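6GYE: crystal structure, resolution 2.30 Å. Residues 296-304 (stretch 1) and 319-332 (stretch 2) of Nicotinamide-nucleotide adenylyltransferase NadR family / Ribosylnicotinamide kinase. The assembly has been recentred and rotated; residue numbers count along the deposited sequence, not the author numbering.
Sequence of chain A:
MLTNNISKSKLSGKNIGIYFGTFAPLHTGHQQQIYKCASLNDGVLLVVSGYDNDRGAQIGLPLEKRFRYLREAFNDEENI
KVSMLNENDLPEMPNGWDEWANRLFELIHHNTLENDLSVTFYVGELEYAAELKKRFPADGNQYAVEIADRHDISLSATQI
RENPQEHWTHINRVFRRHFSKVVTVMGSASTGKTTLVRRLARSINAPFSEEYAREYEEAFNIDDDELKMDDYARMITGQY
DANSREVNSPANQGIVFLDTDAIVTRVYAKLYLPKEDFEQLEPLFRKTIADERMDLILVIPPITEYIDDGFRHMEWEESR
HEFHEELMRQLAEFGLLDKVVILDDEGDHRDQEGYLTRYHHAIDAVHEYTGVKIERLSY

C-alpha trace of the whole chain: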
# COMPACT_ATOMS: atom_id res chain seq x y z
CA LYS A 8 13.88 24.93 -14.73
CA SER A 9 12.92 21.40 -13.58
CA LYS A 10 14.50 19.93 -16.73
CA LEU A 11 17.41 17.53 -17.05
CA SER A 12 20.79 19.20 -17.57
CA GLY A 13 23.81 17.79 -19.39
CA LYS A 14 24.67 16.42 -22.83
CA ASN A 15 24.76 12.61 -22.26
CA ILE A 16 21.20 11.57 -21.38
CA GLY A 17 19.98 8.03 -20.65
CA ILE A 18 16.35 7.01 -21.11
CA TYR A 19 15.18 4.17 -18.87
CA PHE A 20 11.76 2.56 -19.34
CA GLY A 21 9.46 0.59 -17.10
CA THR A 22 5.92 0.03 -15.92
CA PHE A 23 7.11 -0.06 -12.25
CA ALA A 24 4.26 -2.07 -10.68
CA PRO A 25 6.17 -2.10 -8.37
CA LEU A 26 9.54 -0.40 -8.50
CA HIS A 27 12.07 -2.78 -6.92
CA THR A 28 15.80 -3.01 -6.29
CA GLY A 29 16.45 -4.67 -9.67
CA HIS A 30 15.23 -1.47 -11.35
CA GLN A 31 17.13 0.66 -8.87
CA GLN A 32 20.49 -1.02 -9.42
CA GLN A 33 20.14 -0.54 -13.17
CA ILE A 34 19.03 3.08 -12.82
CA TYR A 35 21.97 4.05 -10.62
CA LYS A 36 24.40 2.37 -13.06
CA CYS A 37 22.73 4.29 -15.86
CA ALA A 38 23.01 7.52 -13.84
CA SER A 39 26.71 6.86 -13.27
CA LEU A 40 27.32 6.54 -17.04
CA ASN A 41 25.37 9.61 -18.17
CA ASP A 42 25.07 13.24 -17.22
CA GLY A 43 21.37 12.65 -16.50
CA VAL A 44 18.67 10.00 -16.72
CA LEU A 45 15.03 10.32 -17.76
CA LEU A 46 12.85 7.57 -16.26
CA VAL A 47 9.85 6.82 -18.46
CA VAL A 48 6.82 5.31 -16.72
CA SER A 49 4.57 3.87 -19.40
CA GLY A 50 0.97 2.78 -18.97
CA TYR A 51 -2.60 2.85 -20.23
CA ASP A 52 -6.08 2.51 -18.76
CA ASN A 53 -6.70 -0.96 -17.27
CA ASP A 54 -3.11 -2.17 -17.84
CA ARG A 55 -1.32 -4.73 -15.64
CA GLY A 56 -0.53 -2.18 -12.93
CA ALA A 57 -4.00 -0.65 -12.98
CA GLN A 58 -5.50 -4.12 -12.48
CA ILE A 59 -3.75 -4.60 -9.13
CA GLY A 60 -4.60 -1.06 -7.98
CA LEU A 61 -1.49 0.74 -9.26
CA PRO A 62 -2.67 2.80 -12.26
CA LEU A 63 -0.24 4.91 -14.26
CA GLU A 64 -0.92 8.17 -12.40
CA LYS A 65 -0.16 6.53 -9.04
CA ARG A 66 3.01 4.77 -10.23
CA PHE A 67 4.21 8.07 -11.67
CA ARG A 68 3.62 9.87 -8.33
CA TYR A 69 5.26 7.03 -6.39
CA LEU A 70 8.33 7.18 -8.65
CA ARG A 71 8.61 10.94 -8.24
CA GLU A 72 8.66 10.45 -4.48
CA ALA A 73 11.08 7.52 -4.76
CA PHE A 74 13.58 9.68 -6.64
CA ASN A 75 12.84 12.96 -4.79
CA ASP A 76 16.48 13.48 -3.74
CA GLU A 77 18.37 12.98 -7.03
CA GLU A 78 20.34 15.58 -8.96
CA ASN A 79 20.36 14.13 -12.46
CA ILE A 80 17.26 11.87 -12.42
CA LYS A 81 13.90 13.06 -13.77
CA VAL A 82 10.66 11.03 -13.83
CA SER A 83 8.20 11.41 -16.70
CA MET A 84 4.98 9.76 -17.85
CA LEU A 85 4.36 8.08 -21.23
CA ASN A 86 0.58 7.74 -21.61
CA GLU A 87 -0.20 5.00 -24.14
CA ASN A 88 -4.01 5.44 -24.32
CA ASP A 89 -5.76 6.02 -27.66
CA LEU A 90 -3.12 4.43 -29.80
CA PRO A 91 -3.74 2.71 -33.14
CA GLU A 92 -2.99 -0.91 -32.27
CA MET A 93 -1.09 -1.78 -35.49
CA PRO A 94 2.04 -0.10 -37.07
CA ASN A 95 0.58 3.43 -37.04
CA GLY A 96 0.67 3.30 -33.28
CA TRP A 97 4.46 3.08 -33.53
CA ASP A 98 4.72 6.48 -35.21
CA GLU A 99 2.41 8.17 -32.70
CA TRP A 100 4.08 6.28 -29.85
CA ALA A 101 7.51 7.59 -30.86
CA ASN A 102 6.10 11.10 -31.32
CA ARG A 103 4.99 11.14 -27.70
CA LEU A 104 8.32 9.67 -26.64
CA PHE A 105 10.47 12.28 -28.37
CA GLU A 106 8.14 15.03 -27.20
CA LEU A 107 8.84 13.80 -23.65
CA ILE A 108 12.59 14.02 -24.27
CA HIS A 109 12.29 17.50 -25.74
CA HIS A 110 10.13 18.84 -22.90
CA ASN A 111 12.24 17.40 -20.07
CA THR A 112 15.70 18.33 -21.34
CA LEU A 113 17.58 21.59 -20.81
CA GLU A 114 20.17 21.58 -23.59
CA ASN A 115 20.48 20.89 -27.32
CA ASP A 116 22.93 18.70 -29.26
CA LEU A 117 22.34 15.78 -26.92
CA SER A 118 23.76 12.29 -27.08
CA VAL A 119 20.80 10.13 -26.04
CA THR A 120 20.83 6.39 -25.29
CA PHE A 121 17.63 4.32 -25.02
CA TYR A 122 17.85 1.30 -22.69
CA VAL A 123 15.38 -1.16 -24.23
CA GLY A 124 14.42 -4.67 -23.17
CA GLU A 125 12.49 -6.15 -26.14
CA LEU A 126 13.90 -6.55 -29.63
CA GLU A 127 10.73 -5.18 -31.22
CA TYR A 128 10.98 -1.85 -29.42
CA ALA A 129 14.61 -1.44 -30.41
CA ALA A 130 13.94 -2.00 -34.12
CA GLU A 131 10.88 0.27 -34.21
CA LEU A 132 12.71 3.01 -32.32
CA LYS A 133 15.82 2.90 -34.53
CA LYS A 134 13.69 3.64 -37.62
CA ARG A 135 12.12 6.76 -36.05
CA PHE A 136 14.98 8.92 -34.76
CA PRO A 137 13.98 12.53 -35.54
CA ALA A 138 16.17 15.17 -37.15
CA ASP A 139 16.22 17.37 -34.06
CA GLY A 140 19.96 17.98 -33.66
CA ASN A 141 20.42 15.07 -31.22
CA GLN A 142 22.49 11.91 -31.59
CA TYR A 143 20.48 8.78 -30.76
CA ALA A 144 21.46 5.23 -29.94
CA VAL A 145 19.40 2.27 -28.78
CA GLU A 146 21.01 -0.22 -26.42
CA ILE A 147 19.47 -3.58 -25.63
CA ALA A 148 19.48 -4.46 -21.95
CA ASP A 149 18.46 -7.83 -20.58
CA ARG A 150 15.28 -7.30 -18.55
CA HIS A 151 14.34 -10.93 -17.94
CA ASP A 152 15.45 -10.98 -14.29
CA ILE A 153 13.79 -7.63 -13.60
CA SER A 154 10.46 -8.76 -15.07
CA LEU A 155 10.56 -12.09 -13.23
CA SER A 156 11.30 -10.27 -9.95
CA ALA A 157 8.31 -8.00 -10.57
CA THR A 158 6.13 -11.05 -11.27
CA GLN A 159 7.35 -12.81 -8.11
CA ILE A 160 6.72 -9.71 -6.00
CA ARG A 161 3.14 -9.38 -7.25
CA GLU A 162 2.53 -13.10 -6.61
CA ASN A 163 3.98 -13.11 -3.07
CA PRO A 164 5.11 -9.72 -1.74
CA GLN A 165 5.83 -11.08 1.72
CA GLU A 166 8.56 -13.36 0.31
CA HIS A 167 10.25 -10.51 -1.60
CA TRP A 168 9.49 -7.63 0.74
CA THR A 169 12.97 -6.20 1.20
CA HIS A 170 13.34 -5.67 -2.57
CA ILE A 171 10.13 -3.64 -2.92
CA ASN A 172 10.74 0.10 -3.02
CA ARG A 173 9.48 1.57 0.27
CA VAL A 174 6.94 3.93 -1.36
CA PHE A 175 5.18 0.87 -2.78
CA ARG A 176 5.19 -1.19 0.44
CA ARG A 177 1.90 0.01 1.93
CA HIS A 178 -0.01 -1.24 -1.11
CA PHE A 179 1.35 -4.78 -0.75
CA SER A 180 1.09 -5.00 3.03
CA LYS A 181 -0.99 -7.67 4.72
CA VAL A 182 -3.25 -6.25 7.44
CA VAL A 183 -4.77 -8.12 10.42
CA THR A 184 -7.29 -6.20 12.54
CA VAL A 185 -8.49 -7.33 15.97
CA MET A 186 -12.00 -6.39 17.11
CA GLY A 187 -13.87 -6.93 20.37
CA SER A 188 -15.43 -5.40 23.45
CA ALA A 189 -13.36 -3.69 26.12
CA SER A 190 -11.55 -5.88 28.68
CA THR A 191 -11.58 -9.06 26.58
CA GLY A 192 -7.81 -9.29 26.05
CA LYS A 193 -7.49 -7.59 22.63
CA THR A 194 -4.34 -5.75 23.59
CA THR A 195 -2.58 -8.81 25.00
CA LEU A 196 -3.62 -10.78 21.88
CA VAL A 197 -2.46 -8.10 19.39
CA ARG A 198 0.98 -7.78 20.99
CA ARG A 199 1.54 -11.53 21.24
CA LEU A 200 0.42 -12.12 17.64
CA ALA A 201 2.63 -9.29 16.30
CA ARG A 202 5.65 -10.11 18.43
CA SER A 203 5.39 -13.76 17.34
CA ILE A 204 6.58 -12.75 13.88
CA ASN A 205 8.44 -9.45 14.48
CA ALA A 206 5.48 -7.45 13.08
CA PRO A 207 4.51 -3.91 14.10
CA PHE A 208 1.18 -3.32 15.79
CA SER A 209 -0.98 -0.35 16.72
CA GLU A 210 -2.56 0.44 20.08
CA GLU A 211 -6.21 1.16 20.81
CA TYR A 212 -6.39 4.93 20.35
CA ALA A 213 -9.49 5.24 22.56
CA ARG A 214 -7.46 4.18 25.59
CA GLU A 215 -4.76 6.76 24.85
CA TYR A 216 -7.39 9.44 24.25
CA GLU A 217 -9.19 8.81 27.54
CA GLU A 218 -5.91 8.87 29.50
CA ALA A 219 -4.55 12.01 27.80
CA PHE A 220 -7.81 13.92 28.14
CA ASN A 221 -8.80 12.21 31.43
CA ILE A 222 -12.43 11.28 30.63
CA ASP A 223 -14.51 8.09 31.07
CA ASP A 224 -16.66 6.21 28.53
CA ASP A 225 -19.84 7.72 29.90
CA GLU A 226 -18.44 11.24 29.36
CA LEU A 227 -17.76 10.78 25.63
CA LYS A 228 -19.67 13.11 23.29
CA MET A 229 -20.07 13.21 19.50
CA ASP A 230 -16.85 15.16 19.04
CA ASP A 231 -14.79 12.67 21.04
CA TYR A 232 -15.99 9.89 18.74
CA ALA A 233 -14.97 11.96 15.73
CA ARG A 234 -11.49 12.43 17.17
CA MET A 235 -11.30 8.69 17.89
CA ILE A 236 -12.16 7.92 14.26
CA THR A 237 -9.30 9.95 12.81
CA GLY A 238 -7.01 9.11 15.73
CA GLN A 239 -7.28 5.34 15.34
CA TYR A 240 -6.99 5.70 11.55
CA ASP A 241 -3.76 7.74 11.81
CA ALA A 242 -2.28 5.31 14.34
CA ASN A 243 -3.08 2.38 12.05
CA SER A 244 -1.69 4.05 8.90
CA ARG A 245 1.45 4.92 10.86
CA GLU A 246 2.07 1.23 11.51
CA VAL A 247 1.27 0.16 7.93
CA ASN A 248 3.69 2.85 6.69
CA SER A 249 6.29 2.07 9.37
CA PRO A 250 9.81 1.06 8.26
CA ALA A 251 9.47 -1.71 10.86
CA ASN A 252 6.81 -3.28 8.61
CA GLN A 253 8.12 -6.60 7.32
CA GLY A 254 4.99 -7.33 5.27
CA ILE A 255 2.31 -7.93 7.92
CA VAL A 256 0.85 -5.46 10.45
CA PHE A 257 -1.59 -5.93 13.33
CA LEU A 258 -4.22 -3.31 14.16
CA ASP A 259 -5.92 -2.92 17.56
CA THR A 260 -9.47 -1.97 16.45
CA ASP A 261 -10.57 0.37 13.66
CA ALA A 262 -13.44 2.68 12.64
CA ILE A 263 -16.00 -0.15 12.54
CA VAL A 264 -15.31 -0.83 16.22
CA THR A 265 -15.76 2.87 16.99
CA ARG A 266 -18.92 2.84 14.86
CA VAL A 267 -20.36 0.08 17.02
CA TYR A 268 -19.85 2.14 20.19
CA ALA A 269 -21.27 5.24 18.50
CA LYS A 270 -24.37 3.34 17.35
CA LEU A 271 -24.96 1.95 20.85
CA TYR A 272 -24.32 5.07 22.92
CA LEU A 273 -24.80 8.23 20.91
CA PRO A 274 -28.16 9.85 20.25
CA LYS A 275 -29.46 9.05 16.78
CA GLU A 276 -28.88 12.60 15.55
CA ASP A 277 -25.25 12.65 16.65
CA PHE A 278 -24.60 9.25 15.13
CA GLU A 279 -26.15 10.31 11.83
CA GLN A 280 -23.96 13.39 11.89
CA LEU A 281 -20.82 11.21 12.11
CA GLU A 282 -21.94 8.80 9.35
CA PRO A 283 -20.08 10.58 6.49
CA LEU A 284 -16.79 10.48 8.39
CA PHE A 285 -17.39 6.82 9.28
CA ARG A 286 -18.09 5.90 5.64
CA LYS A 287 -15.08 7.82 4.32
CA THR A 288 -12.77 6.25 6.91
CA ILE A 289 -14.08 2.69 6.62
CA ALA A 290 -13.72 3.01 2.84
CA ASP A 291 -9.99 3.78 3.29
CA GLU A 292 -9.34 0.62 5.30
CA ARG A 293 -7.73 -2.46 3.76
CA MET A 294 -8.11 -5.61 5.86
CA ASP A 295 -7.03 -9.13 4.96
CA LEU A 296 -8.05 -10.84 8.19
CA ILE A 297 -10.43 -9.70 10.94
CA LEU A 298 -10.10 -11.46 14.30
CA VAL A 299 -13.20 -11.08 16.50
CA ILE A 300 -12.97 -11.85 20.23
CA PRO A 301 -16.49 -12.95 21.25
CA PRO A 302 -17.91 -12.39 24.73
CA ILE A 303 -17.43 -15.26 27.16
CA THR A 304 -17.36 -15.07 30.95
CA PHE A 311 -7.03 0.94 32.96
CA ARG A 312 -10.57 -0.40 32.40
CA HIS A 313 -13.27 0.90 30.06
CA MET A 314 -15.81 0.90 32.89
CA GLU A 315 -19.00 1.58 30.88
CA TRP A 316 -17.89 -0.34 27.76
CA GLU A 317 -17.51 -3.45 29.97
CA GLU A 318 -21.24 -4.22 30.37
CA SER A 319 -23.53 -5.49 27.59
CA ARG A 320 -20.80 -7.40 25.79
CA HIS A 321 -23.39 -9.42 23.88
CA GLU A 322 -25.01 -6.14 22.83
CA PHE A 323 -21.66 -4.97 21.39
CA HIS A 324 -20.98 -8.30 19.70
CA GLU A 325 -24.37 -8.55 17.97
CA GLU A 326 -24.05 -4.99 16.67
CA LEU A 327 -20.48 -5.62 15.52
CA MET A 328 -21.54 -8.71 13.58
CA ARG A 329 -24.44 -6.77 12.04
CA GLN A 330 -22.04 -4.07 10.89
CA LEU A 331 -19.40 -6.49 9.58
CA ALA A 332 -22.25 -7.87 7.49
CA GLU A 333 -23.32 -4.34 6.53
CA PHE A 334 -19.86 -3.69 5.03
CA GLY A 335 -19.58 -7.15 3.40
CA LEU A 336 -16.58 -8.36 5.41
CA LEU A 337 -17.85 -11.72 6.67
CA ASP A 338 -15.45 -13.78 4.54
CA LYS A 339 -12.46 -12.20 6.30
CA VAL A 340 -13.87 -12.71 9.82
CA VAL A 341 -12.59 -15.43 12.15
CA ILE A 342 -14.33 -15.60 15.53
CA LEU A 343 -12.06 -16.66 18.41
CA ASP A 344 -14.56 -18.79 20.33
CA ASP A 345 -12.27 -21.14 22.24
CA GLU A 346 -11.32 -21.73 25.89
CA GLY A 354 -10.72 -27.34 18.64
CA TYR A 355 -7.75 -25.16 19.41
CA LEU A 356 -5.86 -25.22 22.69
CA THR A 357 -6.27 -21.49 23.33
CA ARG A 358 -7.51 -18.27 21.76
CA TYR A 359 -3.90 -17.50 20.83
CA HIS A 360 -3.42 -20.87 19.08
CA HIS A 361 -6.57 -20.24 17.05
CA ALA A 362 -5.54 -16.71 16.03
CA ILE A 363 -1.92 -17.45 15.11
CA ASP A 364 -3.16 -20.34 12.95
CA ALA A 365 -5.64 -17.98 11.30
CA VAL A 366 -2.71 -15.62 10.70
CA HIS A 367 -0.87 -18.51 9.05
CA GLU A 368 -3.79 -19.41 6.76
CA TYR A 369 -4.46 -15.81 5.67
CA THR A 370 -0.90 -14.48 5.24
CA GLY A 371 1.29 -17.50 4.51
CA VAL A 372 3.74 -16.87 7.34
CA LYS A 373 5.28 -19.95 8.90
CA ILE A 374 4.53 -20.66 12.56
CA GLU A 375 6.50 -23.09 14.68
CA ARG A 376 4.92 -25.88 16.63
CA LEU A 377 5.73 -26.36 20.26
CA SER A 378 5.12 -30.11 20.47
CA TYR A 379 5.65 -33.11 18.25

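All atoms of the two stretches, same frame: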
# COMPACT_ATOMS: atom_id res chain seq x y z
N LEU A 296 -7.56 -9.91 7.19
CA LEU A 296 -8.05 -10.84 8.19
C LEU A 296 -8.58 -10.03 9.35
O LEU A 296 -7.90 -9.11 9.81
CB LEU A 296 -6.93 -11.78 8.67
CG LEU A 296 -7.31 -12.60 9.90
CD1 LEU A 296 -8.46 -13.55 9.54
CD2 LEU A 296 -6.11 -13.36 10.47
N ILE A 297 -9.78 -10.36 9.82
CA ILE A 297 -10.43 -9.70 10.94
C ILE A 297 -10.66 -10.73 12.03
O ILE A 297 -11.46 -11.66 11.87
CB ILE A 297 -11.75 -9.04 10.51
CG1 ILE A 297 -11.47 -7.94 9.48
CG2 ILE A 297 -12.50 -8.47 11.72
CD1 ILE A 297 -12.72 -7.50 8.69
N LEU A 298 -9.98 -10.57 13.16
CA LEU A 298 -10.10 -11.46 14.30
C LEU A 298 -11.08 -10.86 15.31
O LEU A 298 -10.84 -9.77 15.83
CB LEU A 298 -8.74 -11.68 14.97
CG LEU A 298 -7.74 -12.44 14.10
CD1 LEU A 298 -6.37 -12.42 14.71
CD2 LEU A 298 -8.19 -13.86 13.88
N VAL A 299 -12.17 -11.56 15.59
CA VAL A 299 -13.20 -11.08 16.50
C VAL A 299 -13.11 -11.88 17.79
O VAL A 299 -13.19 -13.12 17.75
CB VAL A 299 -14.61 -11.19 15.88
CG1 VAL A 299 -15.67 -10.85 16.91
CG2 VAL A 299 -14.72 -10.29 14.66
N ILE A 300 -12.95 -11.20 18.92
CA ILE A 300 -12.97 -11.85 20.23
C ILE A 300 -14.41 -11.81 20.74
O ILE A 300 -14.90 -10.73 21.08
CB ILE A 300 -12.01 -11.17 21.21
CG1 ILE A 300 -10.59 -11.15 20.64
CG2 ILE A 300 -12.08 -11.85 22.56
CD1 ILE A 300 -9.57 -10.45 21.56
N PRO A 301 -15.09 -12.95 20.85
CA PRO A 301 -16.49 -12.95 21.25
C PRO A 301 -16.60 -12.89 22.76
O PRO A 301 -15.65 -13.22 23.48
CB PRO A 301 -17.00 -14.29 20.71
CG PRO A 301 -15.81 -15.16 20.82
CD PRO A 301 -14.61 -14.30 20.54
N PRO A 302 -17.75 -12.46 23.28
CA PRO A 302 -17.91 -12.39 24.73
C PRO A 302 -18.08 -13.79 25.32
O PRO A 302 -18.96 -14.54 24.91
CB PRO A 302 -19.17 -11.54 24.90
CG PRO A 302 -19.96 -11.84 23.66
CD PRO A 302 -18.92 -11.91 22.57
N ILE A 303 -17.19 -14.15 26.24
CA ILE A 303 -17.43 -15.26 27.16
C ILE A 303 -17.00 -14.81 28.55
O ILE A 303 -16.20 -13.89 28.71
CB ILE A 303 -16.69 -16.55 26.74
CG1 ILE A 303 -17.45 -17.78 27.26
CG2 ILE A 303 -15.25 -16.54 27.24
CD1 ILE A 303 -18.95 -17.78 26.94
N THR A 304 -17.59 -15.45 29.56
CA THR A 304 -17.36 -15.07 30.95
C THR A 304 -15.89 -15.18 31.33
O THR A 304 -15.21 -14.17 31.54
CB THR A 304 -18.20 -15.93 31.92
OG1 THR A 304 -19.59 -15.78 31.63
CG2 THR A 304 -17.94 -15.52 33.36
N SER A 319 -22.83 -5.25 28.85
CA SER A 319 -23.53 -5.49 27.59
C SER A 319 -22.54 -5.87 26.49
O SER A 319 -22.49 -5.27 25.42
CB SER A 319 -24.38 -4.29 27.18
OG SER A 319 -23.58 -3.27 26.62
N ARG A 320 -21.70 -6.86 26.80
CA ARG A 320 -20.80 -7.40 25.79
C ARG A 320 -21.58 -8.00 24.64
O ARG A 320 -21.25 -7.77 23.47
CB ARG A 320 -19.88 -8.45 26.42
CG ARG A 320 -19.16 -7.98 27.65
CD ARG A 320 -17.74 -7.60 27.33
NE ARG A 320 -16.85 -7.85 28.46
CZ ARG A 320 -16.44 -9.06 28.83
NH1 ARG A 320 -16.84 -10.14 28.17
NH2 ARG A 320 -15.63 -9.19 29.88
N HIS A 321 -22.62 -8.78 24.94
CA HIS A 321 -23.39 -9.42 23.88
C HIS A 321 -24.09 -8.38 23.01
O HIS A 321 -24.25 -8.59 21.81
CB HIS A 321 -24.40 -10.40 24.48
CG HIS A 321 -23.76 -11.54 25.20
ND1 HIS A 321 -23.18 -11.41 26.44
CD2 HIS A 321 -23.56 -12.83 24.83
CE1 HIS A 321 -22.68 -12.57 26.82
NE2 HIS A 321 -22.90 -13.45 25.86
N GLU A 322 -24.49 -7.26 23.60
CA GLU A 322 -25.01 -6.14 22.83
C GLU A 322 -23.96 -5.64 21.83
O GLU A 322 -24.25 -5.47 20.64
CB GLU A 322 -25.45 -5.03 23.80
CG GLU A 322 -26.68 -4.22 23.41
CD GLU A 322 -27.18 -3.36 24.58
OE1 GLU A 322 -27.07 -2.12 24.52
OE2 GLU A 322 -27.67 -3.94 25.58
N PHE A 323 -22.73 -5.41 22.29
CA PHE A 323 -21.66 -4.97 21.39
C PHE A 323 -21.40 -6.00 20.30
O PHE A 323 -21.18 -5.65 19.14
CB PHE A 323 -20.38 -4.71 22.18
CG PHE A 323 -19.19 -4.38 21.33
CD1 PHE A 323 -18.41 -5.39 20.77
CD2 PHE A 323 -18.84 -3.06 21.09
CE1 PHE A 323 -17.31 -5.08 19.98
CE2 PHE A 323 -17.75 -2.74 20.31
CZ PHE A 323 -16.98 -3.76 19.75
N HIS A 324 -21.34 -7.28 20.67
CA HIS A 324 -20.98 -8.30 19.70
C HIS A 324 -22.03 -8.44 18.61
O HIS A 324 -21.69 -8.51 17.42
CB HIS A 324 -20.75 -9.63 20.42
CG HIS A 324 -20.34 -10.73 19.51
ND1 HIS A 324 -19.03 -10.90 19.10
CD2 HIS A 324 -21.05 -11.72 18.93
CE1 HIS A 324 -18.96 -11.95 18.30
NE2 HIS A 324 -20.17 -12.47 18.18
N GLU A 325 -23.32 -8.46 18.98
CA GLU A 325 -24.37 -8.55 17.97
C GLU A 325 -24.32 -7.36 17.02
O GLU A 325 -24.50 -7.51 15.81
CB GLU A 325 -25.76 -8.65 18.61
CG GLU A 325 -25.99 -9.85 19.52
CD GLU A 325 -25.63 -11.20 18.88
OE1 GLU A 325 -25.72 -11.33 17.63
OE2 GLU A 325 -25.26 -12.13 19.62
N GLU A 326 -24.08 -6.16 17.55
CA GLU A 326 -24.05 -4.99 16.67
C GLU A 326 -22.82 -5.03 15.78
O GLU A 326 -22.89 -4.67 14.60
CB GLU A 326 -24.09 -3.71 17.50
CG GLU A 326 -23.99 -2.44 16.67
CD GLU A 326 -25.16 -2.25 15.71
OE1 GLU A 326 -26.21 -2.91 15.87
OE2 GLU A 326 -25.02 -1.42 14.79
N LEU A 327 -21.69 -5.49 16.32
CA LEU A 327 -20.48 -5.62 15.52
C LEU A 327 -20.70 -6.58 14.36
O LEU A 327 -20.37 -6.28 13.21
CB LEU A 327 -19.31 -6.09 16.39
CG LEU A 327 -18.00 -6.45 15.66
CD1 LEU A 327 -17.36 -5.24 14.96
CD2 LEU A 327 -17.01 -7.09 16.61
N MET A 328 -21.29 -7.75 14.64
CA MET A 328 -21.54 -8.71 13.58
C MET A 328 -22.51 -8.15 12.54
O MET A 328 -22.32 -8.35 11.34
CB MET A 328 -22.04 -10.03 14.16
CG MET A 328 -21.02 -10.77 15.04
SD MET A 328 -19.34 -10.98 14.36
CE MET A 328 -19.69 -11.84 12.83
N ARG A 329 -23.56 -7.45 12.99
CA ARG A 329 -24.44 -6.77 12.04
C ARG A 329 -23.64 -5.86 11.12
O ARG A 329 -23.83 -5.87 9.90
CB ARG A 329 -25.49 -5.93 12.77
CG ARG A 329 -26.85 -6.54 12.94
CD ARG A 329 -27.81 -5.52 13.55
NE ARG A 329 -27.44 -5.08 14.90
CZ ARG A 329 -27.76 -5.73 16.02
NH1 ARG A 329 -28.45 -6.87 15.95
NH2 ARG A 329 -27.39 -5.24 17.20
N GLN A 330 -22.76 -5.05 11.70
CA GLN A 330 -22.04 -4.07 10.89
C GLN A 330 -21.02 -4.73 9.97
O GLN A 330 -20.89 -4.35 8.81
CB GLN A 330 -21.38 -3.02 11.79
CG GLN A 330 -22.41 -2.16 12.56
CD GLN A 330 -21.84 -0.82 13.03
OE1 GLN A 330 -20.88 -0.32 12.45
NE2 GLN A 330 -22.44 -0.25 14.07
N LEU A 331 -20.30 -5.75 10.47
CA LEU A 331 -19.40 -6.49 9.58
C LEU A 331 -20.17 -7.09 8.41
O LEU A 331 -19.64 -7.17 7.29
CB LEU A 331 -18.64 -7.57 10.36
CG LEU A 331 -17.58 -7.07 11.36
CD1 LEU A 331 -17.06 -8.19 12.27
CD2 LEU A 331 -16.43 -6.41 10.64
N ALA A 332 -21.42 -7.48 8.63
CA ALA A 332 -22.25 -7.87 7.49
C ALA A 332 -22.59 -6.66 6.63
O ALA A 332 -22.51 -6.72 5.40
CB ALA A 332 -23.52 -8.57 7.98

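A helix laid across a β-strand in a nearly antiparallel sense is a recurrent motif of α/β proteins, and this pair illustrates how such a contact can form without a hydrogen bond across it. The strand beginning at Leu-296 and the helix that starts at Arg-320 and runs on past Ala-332 have an angle of 157° between their N-to-C directions, and their axes approach to 10.7 Å, a spacing that leaves room for one layer of interdigitated side chains. The backbones draw together beyond the strand: the CA atoms of Ile-297 and Leu-331 are 9.6 Å apart, whereas those of Pro-302 and Arg-320 are separated by 5.9 Å. The helix is built from regular i to i+4 bonds, such as that from His-324 N to Arg-320 O at 2.8 Å.

Strand alternation selects the residues that face the helix. Ile-297 and Val-299 point their CA-to-CB bonds toward it, while Leu-296 and Leu-298 lie out of its reach. On the helix, Arg-320, His-324, Leu-327 and Leu-331 recur at intervals of three or four residues, as expected for a single helical face. Val-299 is the apolar hub: its CG2 lies 3.9 Å from Leu-331 CD1, and its CG1 lies 4.0 Å from Leu-327 CD2. Ile-297 extends this layer more loosely, with CD1 at 4.3 Å from Leu-331 CD2. These aliphatic groups offer no polar partners to one another, so the contact rests on dispersion and the exclusion of water.

Past the strand, a rigid proline takes over. Pro-302, the residue most extensively covered by the opposing stretch, packs CB against Arg-320 CB at 3.5 Å, using the aliphatic base of a charged side chain. Its ring also meets two imidazoles. Pro-302 CG sits 4.0 Å from the centroid of the His-321 ring and only 10° off the ring normal, a CH-pi contact in which a C-H-bearing carbon of the proline lies over the pi cloud, a weak and largely dispersive attraction. Pro-302 CD lies over one face of His-324, 3.6 Å from its CG, while Val-299 CG1 meets the edge of that same ring, 3.7 Å from CE1. His-324 thus links the proline contact to the valine cluster.

No hydrogen bond crosses the interface; even Arg-320 NH1 remains 3.8 Å from Ile-303 O. Directed polar bonding instead lies within the helix, where Glu-326, out of reach of the strand, forms a salt bridge through OE1 to Arg-329 NE at 2.7 Å and accepts a hydrogen bond at OE2 from Gln-330 NE2 at 2.9 Å.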